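Local atomic coordinates of glucose-6-phosphate isomerase (Plasmodium falciparum, PDB entry 3QKI), a protein that probably catalyses the reversible isomerisation of alpha-D-glucose 6-phosphate to beta-D-fructose 6-phosphate in glycolysis and gluconeogenesis. Residues Y192-L197 with N210-D215; F183-M188 with I326-K331; K144-Y149 with G320-S325; P380-L385 with H450-I455. All blocks are in the same frame, centred on the assembly; numbering follows the deposited sequence.

Interactions 2 and 3 are buried, apolar contacts with no hydrogen bond across them; they share helix 318-328, which packs against helix 179-197 in one and helix 135-154 in the other. Interaction 1 uses the C-terminal end of that same helix 179-197, but lies nearer the surface and relies on amides, a phenol and a water. Interaction 4 joins two loops and is buried, yet it combines a ring pair with a hydrogen bond. Both 1 and 4 touch the second subunit, whereas no other chain reaches interaction 3. Interactions 1 and 4 also meet each other directly.

Interaction 1 of 4, residues Y192-L197 with N210-D215; sequences YYNMEL and NNYDQD
Asn194 OD1 draws two donors from the 210-215 loop. The stronger bond comes from the hydroxyl of Tyr212, whose OH lies 2.6 Å from Asn194 OD1 and is tilted 26° from the carbonyl plane. Asn210 ND2 adds a weak, bent bond to the same Asn194 OD1 at 3.1 Å, its better partner being Asn200. The opposite end of the Asn194 amide is used as well, for ND2 donates to the carbonyl of His452, so both ends of this buried group are engaged and its rotation is fixed. At the helix terminus a water bridges the segments, giving one proton to Leu197 O and the other to Gln214 OE1, each 2.8 Å from it. Gln214 NE2 turns back to Asn211 O within the loop, and Asn211 OD1 closes an Asx turn on the amide of Asp213.

Packing follows the same path. Tyr193 brings CB to the edge of the Tyr212 ring, 3.5 Å from CE1, and the two ring planes stand 76° apart in an oblique pairing. Farther along, Leu197 CB lies beside the amide of Gln214, 3.9 Å from OE1. Gln236 of the second subunit packs on both tyrosines. The contact folds the loop back over the wider, pi-type last turn of helix 179-197 before the chain enters strand 219-223, an outer strand of the parallel sheet.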
# COMPACT_ATOMS: atom_id res chain seq x y z
N TYR A 192 -4.96 -23.24 -2.59
CA TYR A 192 -4.36 -24.31 -3.34
C TYR A 192 -3.50 -25.24 -2.43
O TYR A 192 -3.72 -26.45 -2.43
CB TYR A 192 -3.56 -23.70 -4.49
CG TYR A 192 -2.60 -24.65 -5.17
CD1 TYR A 192 -3.07 -25.66 -6.02
CD2 TYR A 192 -1.23 -24.52 -5.00
CE1 TYR A 192 -2.18 -26.51 -6.68
CE2 TYR A 192 -0.34 -25.38 -5.63
CZ TYR A 192 -0.82 -26.37 -6.48
OH TYR A 192 0.09 -27.19 -7.10
N TYR A 193 -2.60 -24.68 -1.60
CA TYR A 193 -1.77 -25.53 -0.72
C TYR A 193 -2.57 -26.31 0.32
O TYR A 193 -2.28 -27.47 0.55
CB TYR A 193 -0.73 -24.75 0.07
CG TYR A 193 0.20 -23.83 -0.69
CD1 TYR A 193 0.70 -24.19 -1.94
CD2 TYR A 193 0.71 -22.68 -0.09
CE1 TYR A 193 1.56 -23.34 -2.64
CE2 TYR A 193 1.61 -21.86 -0.75
CZ TYR A 193 2.03 -22.18 -2.03
OH TYR A 193 2.94 -21.35 -2.65
N ASN A 194 -3.52 -25.63 0.97
CA ASN A 194 -4.28 -26.18 2.10
C ASN A 194 -5.42 -27.09 1.69
O ASN A 194 -5.54 -28.19 2.24
CB ASN A 194 -4.77 -25.05 3.03
CG ASN A 194 -3.64 -24.22 3.60
OD1 ASN A 194 -2.46 -24.58 3.51
ND2 ASN A 194 -3.97 -23.09 4.21
N MET A 195 -6.30 -26.61 0.79
CA MET A 195 -7.49 -27.33 0.33
C MET A 195 -7.17 -28.38 -0.72
O MET A 195 -7.78 -29.44 -0.72
CB MET A 195 -8.58 -26.34 -0.15
CG MET A 195 -9.55 -25.93 0.95
SD MET A 195 -8.82 -25.37 2.51
CE MET A 195 -8.47 -23.75 2.16
N GLU A 196 -6.24 -28.09 -1.63
CA GLU A 196 -5.89 -29.03 -2.68
C GLU A 196 -4.70 -29.95 -2.30
O GLU A 196 -4.90 -31.14 -2.16
CB GLU A 196 -5.66 -28.32 -4.02
CG GLU A 196 -5.32 -29.28 -5.15
CD GLU A 196 -5.41 -28.74 -6.56
OE1 GLU A 196 -6.14 -27.74 -6.80
OE2 GLU A 196 -4.76 -29.34 -7.44
N LEU A 197 -3.51 -29.41 -2.12
CA LEU A 197 -2.34 -30.24 -1.82
C LEU A 197 -2.41 -30.97 -0.47
O LEU A 197 -2.04 -32.14 -0.40
CB LEU A 197 -1.02 -29.48 -1.96
CG LEU A 197 -0.78 -28.76 -3.28
CD1 LEU A 197 0.59 -28.16 -3.29
CD2 LEU A 197 -0.96 -29.68 -4.49
N ASN A 210 0.43 -29.25 7.91
CA ASN A 210 0.40 -29.05 6.45
C ASN A 210 1.81 -28.97 5.92
O ASN A 210 2.69 -28.34 6.54
CB ASN A 210 -0.36 -27.78 6.07
CG ASN A 210 -1.86 -27.93 6.02
OD1 ASN A 210 -2.43 -28.97 6.31
ND2 ASN A 210 -2.53 -26.86 5.63
N ASN A 211 2.04 -29.63 4.79
CA ASN A 211 3.35 -29.68 4.15
C ASN A 211 3.39 -28.67 2.99
O ASN A 211 2.48 -28.64 2.16
CB ASN A 211 3.63 -31.10 3.64
CG ASN A 211 5.08 -31.31 3.33
OD1 ASN A 211 5.62 -30.78 2.35
ND2 ASN A 211 5.77 -32.06 4.17
N TYR A 212 4.45 -27.84 2.96
CA TYR A 212 4.65 -26.81 1.94
C TYR A 212 5.90 -27.07 1.07
O TYR A 212 6.22 -26.27 0.20
CB TYR A 212 4.60 -25.39 2.56
CG TYR A 212 3.27 -25.09 3.24
CD1 TYR A 212 2.16 -24.70 2.50
CD2 TYR A 212 3.11 -25.25 4.62
CE1 TYR A 212 0.92 -24.47 3.11
CE2 TYR A 212 1.88 -25.04 5.24
CZ TYR A 212 0.78 -24.66 4.47
OH TYR A 212 -0.44 -24.43 5.06
N ASP A 213 6.59 -28.18 1.31
CA ASP A 213 7.79 -28.57 0.57
C ASP A 213 7.46 -29.87 -0.14
O ASP A 213 7.83 -30.96 0.29
CB ASP A 213 9.03 -28.68 1.50
CG ASP A 213 10.33 -29.06 0.82
OD1 ASP A 213 10.45 -28.85 -0.41
OD2 ASP A 213 11.25 -29.54 1.54
N GLN A 214 6.68 -29.75 -1.19
CA GLN A 214 6.24 -30.89 -1.97
C GLN A 214 6.13 -30.51 -3.46
O GLN A 214 6.36 -29.34 -3.81
CB GLN A 214 4.93 -31.48 -1.41
CG GLN A 214 3.75 -30.50 -1.36
CD GLN A 214 2.51 -31.19 -0.89
OE1 GLN A 214 1.91 -31.98 -1.62
NE2 GLN A 214 2.08 -30.90 0.32
N ASP A 215 5.84 -31.49 -4.33
CA ASP A 215 5.69 -31.27 -5.77
C ASP A 215 4.69 -30.17 -6.05
O ASP A 215 3.66 -30.05 -5.38
CB ASP A 215 5.13 -32.55 -6.44
CG ASP A 215 6.13 -33.65 -6.71
OD1 ASP A 215 5.70 -34.73 -7.15
OD2 ASP A 215 7.35 -33.42 -6.50
O HOH W 1 -0.47 -33.19 -2.40

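Interaction 2 of 4, residues F183-M188 with I326-K331; sequences FVYEAM and IAFGYK
Tyr185 and Ala327 have CA atoms 8.1 Å apart where helix 179-197 meets the end of helix 318-328, which breaks at Gly329 (phi 95°) before the next helix starts. Phe328, the last helical residue before that break, extends its ring toward helix 179-197. Its CZ comes 3.6 Å from Tyr185 CD1, while CE2 rests 3.8 Å from Met188 CB. The Tyr185 and Phe328 rings are nearly parallel, with planes 12° apart, but are slid so far past each other that they barely overlap, and the centroids lie 5.8 Å apart. Touching between these two rings is confined to Tyr185 CD1 and CE1 against Phe328 CZ. Tyr185 has CG anti to the backbone N (chi1 177°), which brings its ring edge to the methyl of Ala327, Tyr185 CE1 lying 4.2 Å from Ala327 CB. That methyl also sits over the centre of one face of the neighbouring Phe328 ring.

Everything that touches here is buried. Phe523 of helix 523-543 meets the Phe328 ring and packs on Met188, Tyr192 from the next turn of helix 179-197 also meets Phe328, and Leu324 from helix 318-328 packs against Val184 and Tyr185.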
# COMPACT_ATOMS: atom_id res chain seq x y z
N PHE A 183 -2.00 -10.19 -7.31
CA PHE A 183 -3.21 -10.18 -6.49
C PHE A 183 -3.75 -11.63 -6.42
O PHE A 183 -3.92 -12.16 -5.34
CB PHE A 183 -4.27 -9.17 -7.04
CG PHE A 183 -5.73 -9.63 -6.99
CD1 PHE A 183 -6.28 -10.13 -5.82
CD2 PHE A 183 -6.53 -9.57 -8.12
CE1 PHE A 183 -7.60 -10.62 -5.79
CE2 PHE A 183 -7.86 -10.00 -8.08
CZ PHE A 183 -8.38 -10.53 -6.92
N VAL A 184 -3.99 -12.26 -7.58
CA VAL A 184 -4.56 -13.61 -7.66
C VAL A 184 -3.63 -14.66 -7.07
O VAL A 184 -4.09 -15.56 -6.37
CB VAL A 184 -5.04 -13.99 -9.09
CG1 VAL A 184 -5.69 -15.39 -9.11
CG2 VAL A 184 -6.03 -12.96 -9.63
N TYR A 185 -2.32 -14.54 -7.31
CA TYR A 185 -1.34 -15.46 -6.79
C TYR A 185 -1.37 -15.50 -5.24
O TYR A 185 -1.56 -16.56 -4.64
CB TYR A 185 0.07 -15.11 -7.33
CG TYR A 185 1.11 -16.02 -6.73
CD1 TYR A 185 1.16 -17.37 -7.06
CD2 TYR A 185 2.00 -15.55 -5.76
CE1 TYR A 185 2.05 -18.23 -6.44
CE2 TYR A 185 2.89 -16.40 -5.13
CZ TYR A 185 2.93 -17.74 -5.49
OH TYR A 185 3.86 -18.56 -4.94
N GLU A 186 -1.22 -14.35 -4.61
CA GLU A 186 -1.26 -14.25 -3.16
C GLU A 186 -2.63 -14.65 -2.57
O GLU A 186 -2.68 -15.26 -1.51
CB GLU A 186 -0.84 -12.85 -2.71
CG GLU A 186 0.65 -12.60 -2.88
CD GLU A 186 1.56 -13.47 -2.03
OE1 GLU A 186 1.15 -13.86 -0.91
OE2 GLU A 186 2.67 -13.79 -2.51
N ALA A 187 -3.72 -14.31 -3.27
CA ALA A 187 -5.07 -14.63 -2.81
C ALA A 187 -5.33 -16.13 -2.77
O ALA A 187 -5.96 -16.63 -1.84
CB ALA A 187 -6.10 -13.96 -3.71
N MET A 188 -4.88 -16.83 -3.81
CA MET A 188 -5.18 -18.24 -4.04
C MET A 188 -4.16 -19.28 -3.57
O MET A 188 -4.53 -20.44 -3.43
CB MET A 188 -5.51 -18.45 -5.53
CG MET A 188 -6.73 -17.65 -6.02
SD MET A 188 -8.14 -17.60 -4.86
CE MET A 188 -8.45 -19.36 -4.66
N ILE A 326 0.55 -22.43 -14.23
CA ILE A 326 1.77 -23.16 -13.84
C ILE A 326 1.73 -23.37 -12.31
O ILE A 326 1.90 -24.49 -11.83
CB ILE A 326 3.07 -22.45 -14.30
CG1 ILE A 326 3.24 -22.55 -15.85
CG2 ILE A 326 4.32 -23.02 -13.56
CD1 ILE A 326 4.22 -21.55 -16.46
N ALA A 327 1.46 -22.30 -11.56
CA ALA A 327 1.42 -22.35 -10.10
C ALA A 327 0.31 -23.23 -9.54
O ALA A 327 0.54 -23.96 -8.57
CB ALA A 327 1.28 -20.93 -9.53
N PHE A 328 -0.90 -23.17 -10.14
CA PHE A 328 -2.06 -23.83 -9.57
C PHE A 328 -2.74 -24.92 -10.40
O PHE A 328 -3.62 -25.60 -9.87
CB PHE A 328 -3.11 -22.78 -9.18
CG PHE A 328 -2.59 -21.63 -8.34
CD1 PHE A 328 -1.77 -21.87 -7.23
CD2 PHE A 328 -2.95 -20.32 -8.62
CE1 PHE A 328 -1.32 -20.82 -6.45
CE2 PHE A 328 -2.52 -19.27 -7.81
CZ PHE A 328 -1.72 -19.52 -6.73
N GLY A 329 -2.38 -25.02 -11.67
CA GLY A 329 -3.01 -25.96 -12.60
C GLY A 329 -4.10 -25.25 -13.38
O GLY A 329 -4.81 -24.39 -12.84
N TYR A 330 -4.22 -25.57 -14.68
CA TYR A 330 -5.22 -24.98 -15.56
C TYR A 330 -6.67 -25.14 -15.07
O TYR A 330 -7.46 -24.20 -15.24
CB TYR A 330 -5.08 -25.50 -17.00
CG TYR A 330 -6.00 -24.78 -17.95
CD1 TYR A 330 -5.72 -23.49 -18.38
CD2 TYR A 330 -7.21 -25.35 -18.35
CE1 TYR A 330 -6.60 -22.79 -19.21
CE2 TYR A 330 -8.08 -24.68 -19.20
CZ TYR A 330 -7.77 -23.40 -19.63
OH TYR A 330 -8.65 -22.72 -20.44
N LYS A 331 -7.03 -26.33 -14.52
CA LYS A 331 -8.39 -26.60 -14.03
C LYS A 331 -8.82 -25.52 -13.02
O LYS A 331 -9.95 -25.05 -13.09
CB LYS A 331 -8.51 -27.97 -13.35
CG LYS A 331 -8.75 -29.13 -14.30
CD LYS A 331 -9.19 -30.40 -13.57
CE LYS A 331 -10.64 -30.40 -13.14
NZ LYS A 331 -11.04 -31.72 -12.56

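Interaction 3 of 4, residues K144-Y149 with G320-S325; sequences KKIEKY and GILPLS
Ile321 O, which lies 3.7 Å from Ile146 CG2, is gripped by two donors of Ser325 that reach it from opposite faces of its carbonyl plane. The hydroxyl OG of Ser325 donates to Ile321 O at 2.8 Å, and the backbone N of Ser325 adds the regular helical bond. The serine is thus turned back onto its own helix, and it offers its flank to the neighbour: Ser325 OG lies 3.7 Å from Ile146 CG2.

Ile146 carries the contact. Its CG2 branch, anti to the backbone N, packs against Ile321, Leu322 and Ser325, and comes 4.1 Å from Ile321 CG2. The other branch crosses Leu322 at a slant, with Ile146 CG1 4.2 Å from Leu322 CB. One turn later Tyr149 meets the same leucine, CD2 lying 3.8 Å from Leu322 CD1. Leu322 thus touches two residues of helix 135-154, Ile146 through CB and Tyr149 through CD1, and it also touches Val283 and Val285 of strand 282-285, while Phe303 packs edge-to-face with Tyr149.

The two helices run nearly parallel, with a crossing angle of -19° and short-segment axes 9.5 Å apart. Pro323 kinks helix 318-328 by leaving its own N without a bond to the preceding turn. Since the serine hydroxyl is satisfied within its helix, a polar group can lie in this interface at little cost; no hydrogen bond crosses between the two segments, which meet by van der Waals packing, mostly apolar.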
# COMPACT_ATOMS: atom_id res chain seq x y z
N LYS A 144 -5.72 -23.22 -24.85
CA LYS A 144 -5.36 -24.63 -25.07
C LYS A 144 -3.83 -24.81 -24.98
O LYS A 144 -3.37 -25.79 -24.41
CB LYS A 144 -5.87 -25.11 -26.44
CG LYS A 144 -7.36 -25.43 -26.42
CD LYS A 144 -7.89 -25.45 -27.85
CE LYS A 144 -8.94 -26.50 -28.10
NZ LYS A 144 -10.24 -26.17 -27.45
N LYS A 145 -3.08 -23.84 -25.51
CA LYS A 145 -1.63 -23.85 -25.48
C LYS A 145 -1.13 -23.74 -24.02
O LYS A 145 -0.17 -24.43 -23.64
CB LYS A 145 -1.09 -22.67 -26.33
CG LYS A 145 0.41 -22.69 -26.55
CD LYS A 145 0.82 -21.51 -27.38
CE LYS A 145 2.29 -21.24 -27.34
NZ LYS A 145 3.05 -22.31 -28.00
N ILE A 146 -1.79 -22.90 -23.21
CA ILE A 146 -1.45 -22.71 -21.77
C ILE A 146 -1.77 -23.98 -21.00
O ILE A 146 -0.93 -24.43 -20.20
CB ILE A 146 -2.15 -21.47 -21.15
CG1 ILE A 146 -1.62 -20.16 -21.77
CG2 ILE A 146 -2.03 -21.48 -19.60
CD1 ILE A 146 -2.47 -18.93 -21.48
N GLU A 147 -2.96 -24.56 -21.23
CA GLU A 147 -3.38 -25.79 -20.55
C GLU A 147 -2.32 -26.87 -20.78
O GLU A 147 -1.86 -27.45 -19.80
CB GLU A 147 -4.75 -26.23 -21.06
CG GLU A 147 -5.23 -27.55 -20.48
CD GLU A 147 -6.64 -27.93 -20.90
OE1 GLU A 147 -7.24 -28.76 -20.18
OE2 GLU A 147 -7.16 -27.38 -21.90
N LYS A 148 -1.91 -27.07 -22.07
CA LYS A 148 -0.91 -28.07 -22.44
C LYS A 148 0.45 -27.78 -21.81
O LYS A 148 1.02 -28.66 -21.18
CB LYS A 148 -0.80 -28.25 -23.96
N TYR A 149 0.95 -26.55 -21.94
CA TYR A 149 2.24 -26.16 -21.41
C TYR A 149 2.31 -26.28 -19.88
O TYR A 149 3.27 -26.83 -19.36
CB TYR A 149 2.65 -24.74 -21.88
CG TYR A 149 4.04 -24.34 -21.43
CD1 TYR A 149 5.17 -24.74 -22.13
CD2 TYR A 149 4.22 -23.57 -20.28
CE1 TYR A 149 6.45 -24.39 -21.70
CE2 TYR A 149 5.49 -23.23 -19.83
CZ TYR A 149 6.61 -23.63 -20.55
OH TYR A 149 7.87 -23.30 -20.11
N GLY A 320 -1.73 -13.34 -17.10
CA GLY A 320 -1.96 -13.96 -15.80
C GLY A 320 -2.25 -15.44 -15.90
O GLY A 320 -1.77 -16.21 -15.07
N ILE A 321 -3.03 -15.88 -16.92
CA ILE A 321 -3.41 -17.29 -17.03
C ILE A 321 -2.21 -18.23 -17.17
O ILE A 321 -2.23 -19.30 -16.59
CB ILE A 321 -4.58 -17.58 -18.00
CG1 ILE A 321 -5.84 -16.70 -17.70
CG2 ILE A 321 -4.96 -19.09 -18.02
CD1 ILE A 321 -6.45 -16.75 -16.17
N LEU A 322 -1.16 -17.81 -17.88
CA LEU A 322 0.02 -18.67 -17.98
C LEU A 322 0.76 -18.86 -16.64
O LEU A 322 0.80 -20.00 -16.18
CB LEU A 322 0.95 -18.24 -19.12
CG LEU A 322 2.28 -18.97 -19.17
CD1 LEU A 322 2.10 -20.44 -19.60
CD2 LEU A 322 3.23 -18.25 -20.03
N PRO A 323 1.27 -17.82 -15.92
CA PRO A 323 1.95 -18.11 -14.65
C PRO A 323 1.03 -18.71 -13.60
O PRO A 323 1.48 -19.58 -12.85
CB PRO A 323 2.51 -16.75 -14.23
CG PRO A 323 1.64 -15.75 -14.92
CD PRO A 323 1.34 -16.38 -16.25
N LEU A 324 -0.26 -18.33 -13.58
CA LEU A 324 -1.18 -18.87 -12.56
C LEU A 324 -1.57 -20.34 -12.81
O LEU A 324 -1.80 -21.07 -11.84
CB LEU A 324 -2.42 -17.97 -12.37
CG LEU A 324 -2.16 -16.53 -11.85
CD1 LEU A 324 -3.37 -15.60 -12.14
CD2 LEU A 324 -1.74 -16.52 -10.37
N SER A 325 -1.65 -20.77 -14.09
CA SER A 325 -1.91 -22.16 -14.43
C SER A 325 -0.65 -23.00 -14.12
O SER A 325 -0.78 -24.14 -13.74
CB SER A 325 -2.27 -22.31 -15.91
OG SER A 325 -3.52 -21.71 -16.19

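Interaction 4 of 4, residues P380-L385 with H450-I455; sequences PYFQNL and HSHFPI
Phe382 points the edge of its ring into the face of the His452 imidazole in a T-shaped pair, the planes 86° apart and the centroids separated by 4.9 Å. Phe382 CZ stands over the centre of the imidazole, and CE2 lies 3.6 Å from His452 CE1. On its other flank the phenyl edge approaches backbone, with CE1 3.6 Å from His450 O near the ring plane. The same ring is touched by Phe448 and Leu521 of this chain and by Asn229 of the second subunit.

Asn384 approaches the histidine at its rim instead. Its ND2 donates to His452 ND1 at 3.0 Å, with an N-H...N angle of 150°; the acceptor lies in the amide plane, while the donor is tilted out of the imidazole plane. With CG anti to its carbonyl carbon (chi1 -79°), His452 presents one face to Phe382 and ND1 to the asparagine at once. Beside it, Ser451 OG closes an ST turn by accepting from Phe453 N, which shapes the loop carrying the histidine.

These loops follow the adjacent parallel strands 375-380 and 443-448, so the contact ties together two neighbouring C-terminal strand ends at the subunit interface. Arg233 of the second subunit bonds Asn384 OD1, and His452 NE2 bonds the carbonyl of Leu521. Both imidazole nitrogens are therefore occupied: ND1 accepts and NE2 faces a carbonyl, an arrangement consistent with a neutral ring protonated at NE2.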
# COMPACT_ATOMS: atom_id res chain seq x y z
N PRO A 380 -9.90 -5.36 2.60
CA PRO A 380 -10.33 -6.76 2.72
C PRO A 380 -9.94 -7.32 4.10
O PRO A 380 -8.79 -7.19 4.51
CB PRO A 380 -9.57 -7.45 1.59
CG PRO A 380 -8.34 -6.61 1.36
CD PRO A 380 -8.65 -5.22 1.82
N TYR A 381 -10.90 -7.92 4.82
CA TYR A 381 -10.62 -8.54 6.13
C TYR A 381 -10.17 -9.99 5.85
O TYR A 381 -10.87 -10.96 6.13
CB TYR A 381 -11.83 -8.42 7.07
CG TYR A 381 -11.80 -7.11 7.82
CD1 TYR A 381 -11.93 -5.90 7.14
CD2 TYR A 381 -11.51 -7.07 9.18
CE1 TYR A 381 -11.81 -4.68 7.81
CE2 TYR A 381 -11.38 -5.86 9.86
CZ TYR A 381 -11.50 -4.66 9.16
OH TYR A 381 -11.37 -3.46 9.82
N PHE A 382 -8.99 -10.11 5.21
CA PHE A 382 -8.43 -11.36 4.73
C PHE A 382 -6.99 -11.08 4.32
O PHE A 382 -6.75 -10.45 3.28
CB PHE A 382 -9.25 -11.89 3.52
CG PHE A 382 -9.33 -13.39 3.39
CD1 PHE A 382 -10.12 -14.15 4.26
CD2 PHE A 382 -8.62 -14.06 2.39
CE1 PHE A 382 -10.22 -15.55 4.11
CE2 PHE A 382 -8.70 -15.46 2.26
CZ PHE A 382 -9.51 -16.19 3.10
N GLN A 383 -6.02 -11.53 5.14
CA GLN A 383 -4.61 -11.32 4.84
C GLN A 383 -4.16 -11.84 3.45
O GLN A 383 -3.27 -11.23 2.86
CB GLN A 383 -3.72 -11.85 5.98
CG GLN A 383 -2.24 -11.47 5.87
CD GLN A 383 -1.97 -9.98 5.97
OE1 GLN A 383 -2.80 -9.19 6.39
NE2 GLN A 383 -0.81 -9.57 5.53
N ASN A 384 -4.80 -12.91 2.91
CA ASN A 384 -4.42 -13.41 1.58
C ASN A 384 -4.76 -12.44 0.46
O ASN A 384 -4.17 -12.52 -0.60
CB ASN A 384 -4.86 -14.87 1.34
CG ASN A 384 -4.20 -15.81 2.32
OD1 ASN A 384 -3.14 -15.53 2.86
ND2 ASN A 384 -4.83 -16.93 2.62
N LEU A 385 -5.63 -11.44 0.75
CA LEU A 385 -5.95 -10.36 -0.18
C LEU A 385 -4.97 -9.15 -0.02
O LEU A 385 -5.29 -8.07 -0.49
CB LEU A 385 -7.44 -9.95 -0.06
CG LEU A 385 -8.44 -10.95 -0.72
CD1 LEU A 385 -9.87 -10.51 -0.47
CD2 LEU A 385 -8.24 -11.06 -2.22
N HIS A 450 -15.47 -18.22 5.66
CA HIS A 450 -14.46 -19.23 5.98
C HIS A 450 -13.06 -18.74 5.76
O HIS A 450 -12.79 -17.97 4.85
CB HIS A 450 -14.69 -20.53 5.15
CG HIS A 450 -16.02 -21.15 5.46
ND1 HIS A 450 -17.15 -20.88 4.70
CD2 HIS A 450 -16.37 -21.93 6.51
CE1 HIS A 450 -18.14 -21.53 5.29
NE2 HIS A 450 -17.72 -22.17 6.38
N SER A 451 -12.14 -19.30 6.56
CA SER A 451 -10.71 -19.03 6.48
C SER A 451 -10.03 -20.01 5.49
O SER A 451 -10.56 -21.08 5.22
CB SER A 451 -10.08 -19.24 7.86
OG SER A 451 -8.69 -18.94 7.82
N HIS A 452 -8.80 -19.68 5.04
CA HIS A 452 -7.97 -20.62 4.27
C HIS A 452 -7.16 -21.48 5.28
O HIS A 452 -6.55 -22.46 4.90
CB HIS A 452 -7.00 -19.88 3.33
CG HIS A 452 -7.61 -19.37 2.05
ND1 HIS A 452 -6.93 -18.49 1.23
CD2 HIS A 452 -8.83 -19.63 1.50
CE1 HIS A 452 -7.74 -18.25 0.21
NE2 HIS A 452 -8.90 -18.90 0.34
N PHE A 453 -7.09 -21.04 6.56
CA PHE A 453 -6.34 -21.74 7.61
C PHE A 453 -7.09 -21.61 8.95
O PHE A 453 -6.65 -20.88 9.82
CB PHE A 453 -4.90 -21.20 7.70
CG PHE A 453 -3.94 -22.10 8.46
CD1 PHE A 453 -3.50 -23.29 7.92
CD2 PHE A 453 -3.48 -21.73 9.73
CE1 PHE A 453 -2.60 -24.11 8.62
CE2 PHE A 453 -2.59 -22.55 10.44
CZ PHE A 453 -2.17 -23.73 9.88
N PRO A 454 -8.25 -22.29 9.12
CA PRO A 454 -9.01 -22.11 10.37
C PRO A 454 -8.25 -22.58 11.61
O PRO A 454 -7.58 -23.60 11.62
CB PRO A 454 -10.30 -22.91 10.14
CG PRO A 454 -10.00 -23.83 9.04
CD PRO A 454 -8.94 -23.22 8.20
N ILE A 455 -8.29 -21.75 12.62
CA ILE A 455 -7.68 -21.99 13.91
C ILE A 455 -8.74 -21.81 14.97
O ILE A 455 -9.47 -20.80 14.96
CB ILE A 455 -6.44 -21.08 14.19
CG1 ILE A 455 -5.29 -21.37 13.19
CG2 ILE A 455 -5.97 -21.25 15.64
CD1 ILE A 455 -4.13 -20.42 13.28